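Cellulase (Bacteroides salanitronis, PDB 6WQY) probably hydrolyses internal beta-1,4-glucosidic bonds of cellulose and related polysaccharides, acting as a broad-specificity endoglucanase whose family 5 catalytic domain makes up this chain. Local coordinates at residues Ser143-Gln148 against Asn197-Val202; Trp35-Gln40 against Val75-Thr80; Thr216-Val221 against Asp243-Val248. All blocks are in the same frame, centred on the assembly; numbering follows the deposited sequence.

All three contacts belong to one (beta/alpha)8 TIM barrel. Contact 2 joins its first two strands and contact 3 the fifth and sixth, with centres about 19 Å apart and no direct touch. Contact 1 lies in the outer layer, between two surrounding helices, its centre about 17 Å from that of contact 3 and about 23 Å from that of contact 2. Helix 191-209 leads along the chain into strand 219-222, and the two touch where N200 CG packs 3.8 Å from V221 CB. R76 of contact 2 reaches glutamates inside the barrel, probably near the active site, which family 5 enzymes have at the C-terminal strand ends; a magnesium ion lies about 9 Å from the side chain of V145.

Contact 1: residues Ser143-Gln148 against Asn197-Val202; sequences SAVKAQ and NEWNQV
K146 and E198 form a salt bridge between the two helices, with K146 NZ 2.8 Å from E198 OE1. The lysine nitrogen arrives from above the carboxylate plane, 40° out of it. K146 has CG beside its own backbone N (chi1 -70°) and is extended from there on, a fully stretched chain that spans the space between helices. The carboxylate has further partners: OE1 also accepts a bond from N142 ND2, and OE2 is paired with R191. Two positive groups and an amide thus share one glutamate, which would probably favour its ionised form. N142 has a second task, because its OD1 receives the indole NE1 of W199, so the buried ring keeps a polar partner and its rotation is fixed.

Nearer the backbone, the aliphatic shaft of K146 does packing work. Its CG lies 3.8 Å from W199 CD1, and its CD rests 3.9 Å from V202 CG2, the shaft crossing both side chains at about a right angle. A lysine suits this half-buried place, since its methylenes can meet apolar neighbours while the ammonium reaches the glutamate at the partly exposed margin. Deeper in, V145 turns CG1 onto one face of the W199 indole. The methyl is 3.5 Å from CZ2 and 3.9 Å from the centroid of the six-membered ring, a CH-pi contact displaced toward the rim. I132 and A135 of helix 132-135 and L149 of helix 139-159 also pack on this tryptophan.

The axes of segments 143-148 and 197-202 approach to 9.9 Å, 31° from parallel. Neighbouring, nearly parallel helices pack in this way round a TIM barrel; the salt bridge is a feature of this pair.

Contact 2: residues Trp35-Gln40 against Val75-Thr80; sequences WNLGNQ and VRIPVT
R76 and N36 stand side by side on adjacent parallel strands, pointing into the barrel. R76 leaves the backbone with CG anti to the backbone N (chi1 -180°) and stays extended to NE, and its whole length passes N36 OD1. CB lies 3.3 Å from that oxygen, CG 3.2 Å and CD 3.3 Å. At the tip NH1 donates to OD1 over 2.8 Å in a nearly straight bond (166°). The oxygen lies in the guanidinium plane, whereas the amide is turned 82° against it. NH1 also forms a salt bridge with E309, and NH2 is held by E170 and N173, while N36 ND2 bonds to G308 O.

Backbone bonds secure the strands: R76 N gives to W35 O, and R76 O accepts L37 N at 2.9 Å. On the other face, V75 CG1 meets the edge of the W35 ring at CE3, 4.0 Å away. Beyond the strands a water donates to both L37 O and P78 O.

A leucine in place of R76 would probably leave E170 and E309 without their positive partner and N36 OD1 without its donor. Arginine suits this buried spot because its several N-H groups let one side chain link N36 of strand 34-37 with E170 of strand 167-170 and E309 of strand 305-310, tying three strands together in the interior of the barrel.

Contact 3: residues Thr216-Val221 against Asp243-Val248; sequences TRYLGV and DNRLMV
L219 O is approached by two groups of the neighbouring strand: M247 N donates to it at 2.8 Å, and L246 CA brings a C-H contact at 3.4 Å. M247 O answers in the same way, taking V221 N at 2.9 Å and the CA of G220. At the start of the pairing L219 N bonds to R245 O.

Before the strands, R245 lies flat against Y218. Its chain bends at chi2 (-68°), which lays CD over the ring centre, 3.4 Å from the centroid. The guanidinium continues nearly parallel to the ring, 11° apart, and the phenol oxygen sits over its face with Y218 OH 3.2 Å from R245 CZ. That oxygen is hydrogen-bonded to G21 O. R245 NH1 donates to N244 O, NH2 pairs with E22, and NE reaches T216 O weakly.

L219 CB and L246 CD2 meet at 3.9 Å on the face turned to the outer helices, where leucines suit the apolar layer. M247 points to the other face, near I27 and L31. Together these parallel, in-register strands and the intervening helix 228-234 form a beta-alpha-beta unit, the repeating element of the TIM barrel.

Contact 1: residues Ser143-Gln148 against Asn197-Val202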
loop_
_atom_site.group_PDB
_atom_site.type_symbol
_atom_site.label_atom_id
_atom_site.label_comp_id
_atom_site.label_asym_id
_atom_site.label_seq_id
_atom_site.Cartn_x
_atom_site.Cartn_y
_atom_site.Cartn_z
ATOM N N SER A 143 25.121 0.481 4.531
ATOM C CA SER A 143 25.293 -0.828 5.147
ATOM C C SER A 143 24.432 -0.976 6.394
ATOM O O SER A 143 23.846 -2.044 6.621
ATOM C CB SER A 143 26.767 -1.051 5.486
ATOM O OG SER A 143 27.522 -1.218 4.302
ATOM N N ALA A 144 24.356 0.068 7.230
ATOM C CA ALA A 144 23.546 -0.004 8.444
ATOM C C ALA A 144 22.057 -0.105 8.128
ATOM O O ALA A 144 21.326 -0.818 8.823
ATOM C CB ALA A 144 23.824 1.221 9.324
ATOM N N VAL A 145 21.583 0.639 7.125
ATOM C CA VAL A 145 20.186 0.539 6.726
ATOM C C VAL A 145 19.878 -0.873 6.260
ATOM O O VAL A 145 18.868 -1.468 6.650
ATOM C CB VAL A 145 19.837 1.568 5.638
ATOM C CG1 VAL A 145 18.416 1.331 5.148
ATOM C CG2 VAL A 145 19.993 2.981 6.161
ATOM N N LYS A 146 20.742 -1.419 5.407
ATOM C CA LYS A 146 20.527 -2.772 4.916
ATOM C C LYS A 146 20.557 -3.787 6.051
ATOM O O LYS A 146 19.758 -4.732 6.064
ATOM C CB LYS A 146 21.571 -3.114 3.861
ATOM C CG LYS A 146 21.393 -2.347 2.551
ATOM C CD LYS A 146 22.533 -2.653 1.600
ATOM C CE LYS A 146 22.382 -1.952 0.272
ATOM N NZ LYS A 146 23.542 -2.217 -0.635
ATOM N N ALA A 147 21.469 -3.621 7.003
ATOM C CA ALA A 147 21.544 -4.564 8.113
ATOM C C ALA A 147 20.255 -4.546 8.925
ATOM O O ALA A 147 19.746 -5.594 9.332
ATOM C CB ALA A 147 22.731 -4.232 9.011
ATOM N N GLN A 148 19.717 -3.353 9.177
ATOM C CA GLN A 148 18.471 -3.243 9.932
ATOM C C GLN A 148 17.293 -3.808 9.137
ATOM O O GLN A 148 16.447 -4.529 9.689
ATOM C CB GLN A 148 18.232 -1.790 10.342
ATOM C CG GLN A 148 16.966 -1.631 11.156
ATOM C CD GLN A 148 16.896 -0.358 11.958
ATOM O OE1 GLN A 148 17.838 0.424 12.006
ATOM N NE2 GLN A 148 15.773 -0.157 12.629
ATOM N N ASN A 197 16.658 0.216 -5.170
ATOM C CA ASN A 197 16.629 -1.099 -5.794
ATOM C C ASN A 197 17.464 -2.110 -5.012
ATOM O O ASN A 197 17.069 -3.282 -4.884
ATOM C CB ASN A 197 17.073 -1.011 -7.253
ATOM C CG ASN A 197 16.015 -0.380 -8.153
ATOM O OD1 ASN A 197 14.821 -0.653 -8.012
ATOM N ND2 ASN A 197 16.443 0.451 -9.088
ATOM N N GLU A 198 18.611 -1.681 -4.474
ATOM C CA GLU A 198 19.426 -2.551 -3.637
ATOM C C GLU A 198 18.678 -2.952 -2.372
ATOM O O GLU A 198 18.752 -4.113 -1.937
ATOM C CB GLU A 198 20.735 -1.846 -3.239
ATOM C CG GLU A 198 21.704 -1.585 -4.368
ATOM C CD GLU A 198 22.909 -0.707 -3.989
ATOM O OE1 GLU A 198 23.159 -0.438 -2.780
ATOM O OE2 GLU A 198 23.633 -0.279 -4.927
ATOM N N TRP A 199 17.986 -1.999 -1.743
ATOM C CA TRP A 199 17.240 -2.302 -0.529
ATOM C C TRP A 199 16.151 -3.328 -0.788
ATOM O O TRP A 199 15.938 -4.242 0.025
ATOM C CB TRP A 199 16.607 -1.029 0.022
ATOM C CG TRP A 199 17.561 -0.034 0.612
ATOM C CD1 TRP A 199 18.905 -0.150 0.769
ATOM C CD2 TRP A 199 17.202 1.246 1.130
ATOM N NE1 TRP A 199 19.401 0.992 1.375
ATOM C CE2 TRP A 199 18.368 1.866 1.593
ATOM C CE3 TRP A 199 15.989 1.923 1.244
ATOM C CZ2 TRP A 199 18.355 3.141 2.168
ATOM C CZ3 TRP A 199 15.976 3.181 1.805
ATOM C CH2 TRP A 199 17.145 3.769 2.268
ATOM N N ASN A 200 15.439 -3.195 -1.911
ATOM C CA ASN A 200 14.415 -4.181 -2.224
ATOM C C ASN A 200 15.030 -5.564 -2.389
ATOM O O ASN A 200 14.428 -6.570 -1.978
ATOM C CB ASN A 200 13.635 -3.773 -3.468
ATOM C CG ASN A 200 12.606 -2.690 -3.187
ATOM O OD1 ASN A 200 12.122 -2.548 -2.058
ATOM N ND2 ASN A 200 12.245 -1.943 -4.226
ATOM N N GLN A 201 16.218 -5.637 -2.992
ATOM C CA GLN A 201 16.895 -6.925 -3.128
ATOM C C GLN A 201 17.267 -7.506 -1.766
ATOM O O GLN A 201 17.137 -8.717 -1.540
ATOM C CB GLN A 201 18.146 -6.780 -3.995
ATOM C CG GLN A 201 18.817 -8.110 -4.317
ATOM C CD GLN A 201 17.979 -8.929 -5.269
ATOM O OE1 GLN A 201 17.855 -8.589 -6.443
ATOM N NE2 GLN A 201 17.366 -9.994 -4.770
ATOM N N VAL A 202 17.747 -6.663 -0.849
ATOM C CA VAL A 202 18.067 -7.114 0.506
ATOM C C VAL A 202 16.840 -7.705 1.187
ATOM O O VAL A 202 16.923 -8.750 1.846
ATOM C CB VAL A 202 18.675 -5.952 1.317
ATOM C CG1 VAL A 202 18.705 -6.279 2.804
ATOM C CG2 VAL A 202 20.072 -5.611 0.807
#

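Contact 2: residues Trp35-Gln40 against Val75-Thr80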
loop_
_atom_site.group_PDB
_atom_site.type_symbol
_atom_site.label_atom_id
_atom_site.label_comp_id
_atom_site.label_asym_id
_atom_site.label_seq_id
_atom_site.Cartn_x
_atom_site.Cartn_y
_atom_site.Cartn_z
ATOM N N TRP A 35 -8.335 -2.463 0.914
ATOM C CA TRP A 35 -8.606 -1.420 1.893
ATOM C C TRP A 35 -7.409 -1.328 2.823
ATOM O O TRP A 35 -6.873 -2.354 3.242
ATOM C CB TRP A 35 -9.868 -1.783 2.659
ATOM C CG TRP A 35 -10.391 -0.800 3.666
ATOM C CD1 TRP A 35 -11.315 0.182 3.443
ATOM C CD2 TRP A 35 -10.105 -0.768 5.069
ATOM N NE1 TRP A 35 -11.631 0.822 4.625
ATOM C CE2 TRP A 35 -10.895 0.261 5.640
ATOM C CE3 TRP A 35 -9.281 -1.525 5.903
ATOM C CZ2 TRP A 35 -10.858 0.562 7.011
ATOM C CZ3 TRP A 35 -9.237 -1.221 7.253
ATOM C CH2 TRP A 35 -10.034 -0.196 7.795
ATOM N N ASN A 36 -7.009 -0.097 3.156
ATOM C CA ASN A 36 -5.917 0.147 4.087
ATOM C C ASN A 36 -6.419 0.462 5.487
ATOM O O ASN A 36 -7.271 1.340 5.662
ATOM C CB ASN A 36 -5.091 1.386 3.688
ATOM C CG ASN A 36 -4.092 1.128 2.591
ATOM O OD1 ASN A 36 -2.940 0.782 2.863
ATOM N ND2 ASN A 36 -4.508 1.336 1.356
ATOM N N LEU A 37 -5.836 -0.210 6.473
ATOM C CA LEU A 37 -6.038 0.090 7.894
ATOM C C LEU A 37 -5.119 1.256 8.269
ATOM O O LEU A 37 -4.029 1.091 8.814
ATOM C CB LEU A 37 -5.720 -1.156 8.709
ATOM C CG LEU A 37 -5.959 -1.055 10.212
ATOM C CD1 LEU A 37 -7.424 -0.916 10.527
ATOM C CD2 LEU A 37 -5.354 -2.248 10.914
ATOM N N GLY A 38 -5.541 2.475 7.902
ATOM C CA GLY A 38 -4.680 3.637 8.013
ATOM C C GLY A 38 -4.813 4.371 9.341
ATOM O O GLY A 38 -5.801 4.263 10.057
ATOM N N ASN A 39 -3.791 5.179 9.639
ATOM C CA ASN A 39 -3.699 5.883 10.925
ATOM C C ASN A 39 -3.924 4.925 12.090
ATOM O O ASN A 39 -4.598 5.243 13.066
ATOM C CB ASN A 39 -4.625 7.092 11.000
ATOM C CG ASN A 39 -4.104 8.286 10.224
ATOM O OD1 ASN A 39 -3.155 8.184 9.477
ATOM N ND2 ASN A 39 -4.746 9.437 10.415
ATOM N N GLN A 40 -3.315 3.749 11.994
ATOM C CA GLN A 40 -3.538 2.639 12.918
ATOM C C GLN A 40 -2.164 2.145 13.373
ATOM O O GLN A 40 -1.482 2.858 14.120
ATOM C CB GLN A 40 -4.439 1.598 12.264
ATOM C CG GLN A 40 -5.113 0.663 13.253
ATOM C CD GLN A 40 -6.308 1.290 13.940
ATOM O OE1 GLN A 40 -7.108 1.987 13.327
ATOM N NE2 GLN A 40 -6.456 1.013 15.226
ATOM N N VAL A 75 -6.669 -6.582 2.697
ATOM C CA VAL A 75 -6.394 -5.438 3.564
ATOM C C VAL A 75 -4.901 -5.191 3.627
ATOM O O VAL A 75 -4.126 -6.103 3.950
ATOM C CB VAL A 75 -6.946 -5.666 4.981
ATOM C CG1 VAL A 75 -6.620 -4.499 5.878
ATOM C CG2 VAL A 75 -8.440 -5.877 4.925
ATOM N N ARG A 76 -4.496 -3.943 3.398
ATOM C CA ARG A 76 -3.132 -3.518 3.665
ATOM C C ARG A 76 -3.084 -2.957 5.071
ATOM O O ARG A 76 -3.917 -2.124 5.456
ATOM C CB ARG A 76 -2.686 -2.494 2.626
ATOM C CG ARG A 76 -1.259 -1.975 2.794
ATOM C CD ARG A 76 -0.801 -1.289 1.531
ATOM N NE ARG A 76 0.506 -0.649 1.566
ATOM C CZ ARG A 76 0.733 0.623 1.863
ATOM N NH1 ARG A 76 -0.231 1.413 2.309
ATOM N NH2 ARG A 76 1.963 1.095 1.707
ATOM N N ILE A 77 -2.121 -3.451 5.839
ATOM C CA ILE A 77 -1.916 -3.130 7.244
ATOM C C ILE A 77 -0.568 -2.418 7.319
ATOM O O ILE A 77 0.482 -3.059 7.516
ATOM C CB ILE A 77 -1.908 -4.412 8.099
ATOM C CG1 ILE A 77 -3.210 -5.206 7.946
ATOM C CG2 ILE A 77 -1.654 -4.067 9.564
ATOM C CD1 ILE A 77 -3.106 -6.652 8.385
ATOM N N PRO A 78 -0.533 -1.100 7.165
ATOM C CA PRO A 78 0.727 -0.373 7.349
ATOM C C PRO A 78 1.185 -0.522 8.789
ATOM O O PRO A 78 0.381 -0.408 9.720
ATOM C CB PRO A 78 0.366 1.071 7.006
ATOM C CG PRO A 78 -1.075 1.150 6.924
ATOM C CD PRO A 78 -1.643 -0.218 6.782
ATOM N N VAL A 79 2.491 -0.747 8.980
ATOM C CA VAL A 79 3.045 -0.907 10.323
ATOM C C VAL A 79 4.275 -0.013 10.446
ATOM O O VAL A 79 5.251 -0.191 9.709
ATOM C CB VAL A 79 3.443 -2.357 10.648
ATOM C CG1 VAL A 79 3.975 -2.421 12.084
ATOM C CG2 VAL A 79 2.277 -3.306 10.465
ATOM N N THR A 80 4.228 0.920 11.392
ATOM C CA THR A 80 5.392 1.689 11.803
ATOM C C THR A 80 6.029 0.988 12.993
ATOM O O THR A 80 5.332 0.590 13.933
ATOM C CB THR A 80 4.967 3.108 12.157
ATOM O OG1 THR A 80 4.526 3.737 10.951
ATOM C CG2 THR A 80 6.100 3.915 12.773
HETATM O O HOH W 1 -2.297 -0.448 10.407
#

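Contact 3: residues Thr216-Val221 against Asp243-Val248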
loop_
_atom_site.group_PDB
_atom_site.type_symbol
_atom_site.label_atom_id
_atom_site.label_comp_id
_atom_site.label_asym_id
_atom_site.label_seq_id
_atom_site.Cartn_x
_atom_site.Cartn_y
_atom_site.Cartn_z
ATOM N N THR A 216 8.024 -18.976 -1.180
ATOM C CA THR A 216 7.073 -18.840 -2.277
ATOM C C THR A 216 5.993 -17.798 -1.998
ATOM O O THR A 216 5.009 -17.730 -2.744
ATOM C CB THR A 216 6.431 -20.199 -2.612
ATOM O OG1 THR A 216 5.953 -20.821 -1.415
ATOM C CG2 THR A 216 7.445 -21.128 -3.268
ATOM N N ARG A 217 6.155 -16.998 -0.953
ATOM C CA ARG A 217 5.200 -15.952 -0.606
ATOM C C ARG A 217 5.259 -14.817 -1.624
ATOM O O ARG A 217 6.324 -14.477 -2.135
ATOM C CB ARG A 217 5.561 -15.402 0.779
ATOM C CG ARG A 217 4.539 -14.433 1.355
ATOM C CD ARG A 217 4.866 -13.985 2.769
ATOM N NE ARG A 217 5.101 -15.093 3.675
ATOM C CZ ARG A 217 4.163 -15.918 4.126
ATOM N NH1 ARG A 217 2.894 -15.749 3.783
ATOM N NH2 ARG A 217 4.503 -16.926 4.925
ATOM N N TYR A 218 4.097 -14.206 -1.914
ATOM C CA TYR A 218 4.080 -12.997 -2.735
ATOM C C TYR A 218 4.597 -11.821 -1.915
ATOM O O TYR A 218 4.232 -11.646 -0.744
ATOM C CB TYR A 218 2.668 -12.684 -3.246
ATOM C CG TYR A 218 2.111 -13.711 -4.207
ATOM C CD1 TYR A 218 1.588 -14.898 -3.747
ATOM C CD2 TYR A 218 2.125 -13.494 -5.583
ATOM C CE1 TYR A 218 1.079 -15.844 -4.620
ATOM C CE2 TYR A 218 1.632 -14.439 -6.462
ATOM C CZ TYR A 218 1.098 -15.607 -5.978
ATOM O OH TYR A 218 0.596 -16.567 -6.826
ATOM N N LEU A 219 5.463 -11.026 -2.536
ATOM C CA LEU A 219 6.076 -9.875 -1.898
ATOM C C LEU A 219 5.832 -8.631 -2.741
ATOM O O LEU A 219 5.796 -8.701 -3.978
ATOM C CB LEU A 219 7.586 -10.063 -1.744
ATOM C CG LEU A 219 8.040 -11.394 -1.146
ATOM C CD1 LEU A 219 9.563 -11.457 -1.118
ATOM C CD2 LEU A 219 7.471 -11.623 0.241
ATOM N N GLY A 220 5.683 -7.487 -2.067
ATOM C CA GLY A 220 5.566 -6.195 -2.730
ATOM C C GLY A 220 6.854 -5.399 -2.581
ATOM O O GLY A 220 7.452 -5.378 -1.508
ATOM N N VAL A 221 7.255 -4.740 -3.663
ATOM C CA VAL A 221 8.467 -3.923 -3.699
ATOM C C VAL A 221 8.157 -2.605 -4.395
ATOM O O VAL A 221 7.615 -2.614 -5.508
ATOM C CB VAL A 221 9.640 -4.672 -4.363
ATOM C CG1 VAL A 221 10.224 -5.690 -3.392
ATOM C CG2 VAL A 221 9.211 -5.357 -5.658
ATOM N N ASP A 243 9.691 -17.803 -9.505
ATOM C CA ASP A 243 9.158 -16.866 -10.484
ATOM C C ASP A 243 7.809 -16.310 -10.037
ATOM O O ASP A 243 7.045 -16.957 -9.319
ATOM C CB ASP A 243 9.025 -17.513 -11.861
ATOM C CG ASP A 243 10.373 -17.905 -12.461
ATOM O OD1 ASP A 243 11.394 -17.299 -12.085
ATOM O OD2 ASP A 243 10.394 -18.817 -13.312
ATOM N N ASN A 244 7.515 -15.098 -10.493
ATOM C CA ASN A 244 6.167 -14.529 -10.412
ATOM C C ASN A 244 5.670 -14.328 -8.988
ATOM O O ASN A 244 4.466 -14.449 -8.737
ATOM C CB ASN A 244 5.168 -15.395 -11.192
ATOM C CG ASN A 244 5.630 -15.677 -12.573
ATOM O OD1 ASN A 244 6.112 -14.759 -13.239
ATOM N ND2 ASN A 244 5.525 -16.928 -13.010
ATOM N N ARG A 245 6.568 -13.980 -8.066
ATOM C CA ARG A 245 6.170 -13.744 -6.686
ATOM C C ARG A 245 6.598 -12.372 -6.191
ATOM O O ARG A 245 6.556 -12.130 -4.976
ATOM C CB ARG A 245 6.686 -14.835 -5.747
ATOM C CG ARG A 245 6.064 -16.211 -5.979
ATOM C CD ARG A 245 4.595 -16.239 -5.611
ATOM N NE ARG A 245 3.991 -17.541 -5.858
ATOM C CZ ARG A 245 3.505 -17.929 -7.033
ATOM N NH1 ARG A 245 3.551 -17.113 -8.089
ATOM N NH2 ARG A 245 2.970 -19.134 -7.167
ATOM N N LEU A 246 6.990 -11.467 -7.085
ATOM C CA LEU A 246 7.306 -10.090 -6.738
ATOM C C LEU A 246 6.351 -9.166 -7.473
ATOM O O LEU A 246 6.204 -9.257 -8.697
ATOM C CB LEU A 246 8.740 -9.718 -7.101
ATOM C CG LEU A 246 9.824 -10.551 -6.441
ATOM C CD1 LEU A 246 11.190 -10.035 -6.878
ATOM C CD2 LEU A 246 9.714 -10.584 -4.929
ATOM N N MET A 247 5.717 -8.263 -6.723
ATOM C CA MET A 247 4.722 -7.340 -7.261
ATOM C C MET A 247 5.199 -5.909 -7.053
ATOM O O MET A 247 5.644 -5.563 -5.952
ATOM C CB MET A 247 3.358 -7.527 -6.568
ATOM C CG MET A 247 2.903 -8.976 -6.447
ATOM S SD MET A 247 1.271 -9.188 -5.751
ATOM C CE MET A 247 1.538 -8.600 -4.085
ATOM N N VAL A 248 5.115 -5.089 -8.094
ATOM C CA VAL A 248 5.521 -3.688 -8.006
ATOM C C VAL A 248 4.420 -2.889 -7.325
ATOM O O VAL A 248 3.270 -2.886 -7.773
ATOM C CB VAL A 248 5.803 -3.119 -9.398
ATOM C CG1 VAL A 248 6.318 -1.693 -9.313
ATOM C CG2 VAL A 248 6.795 -4.006 -10.157
#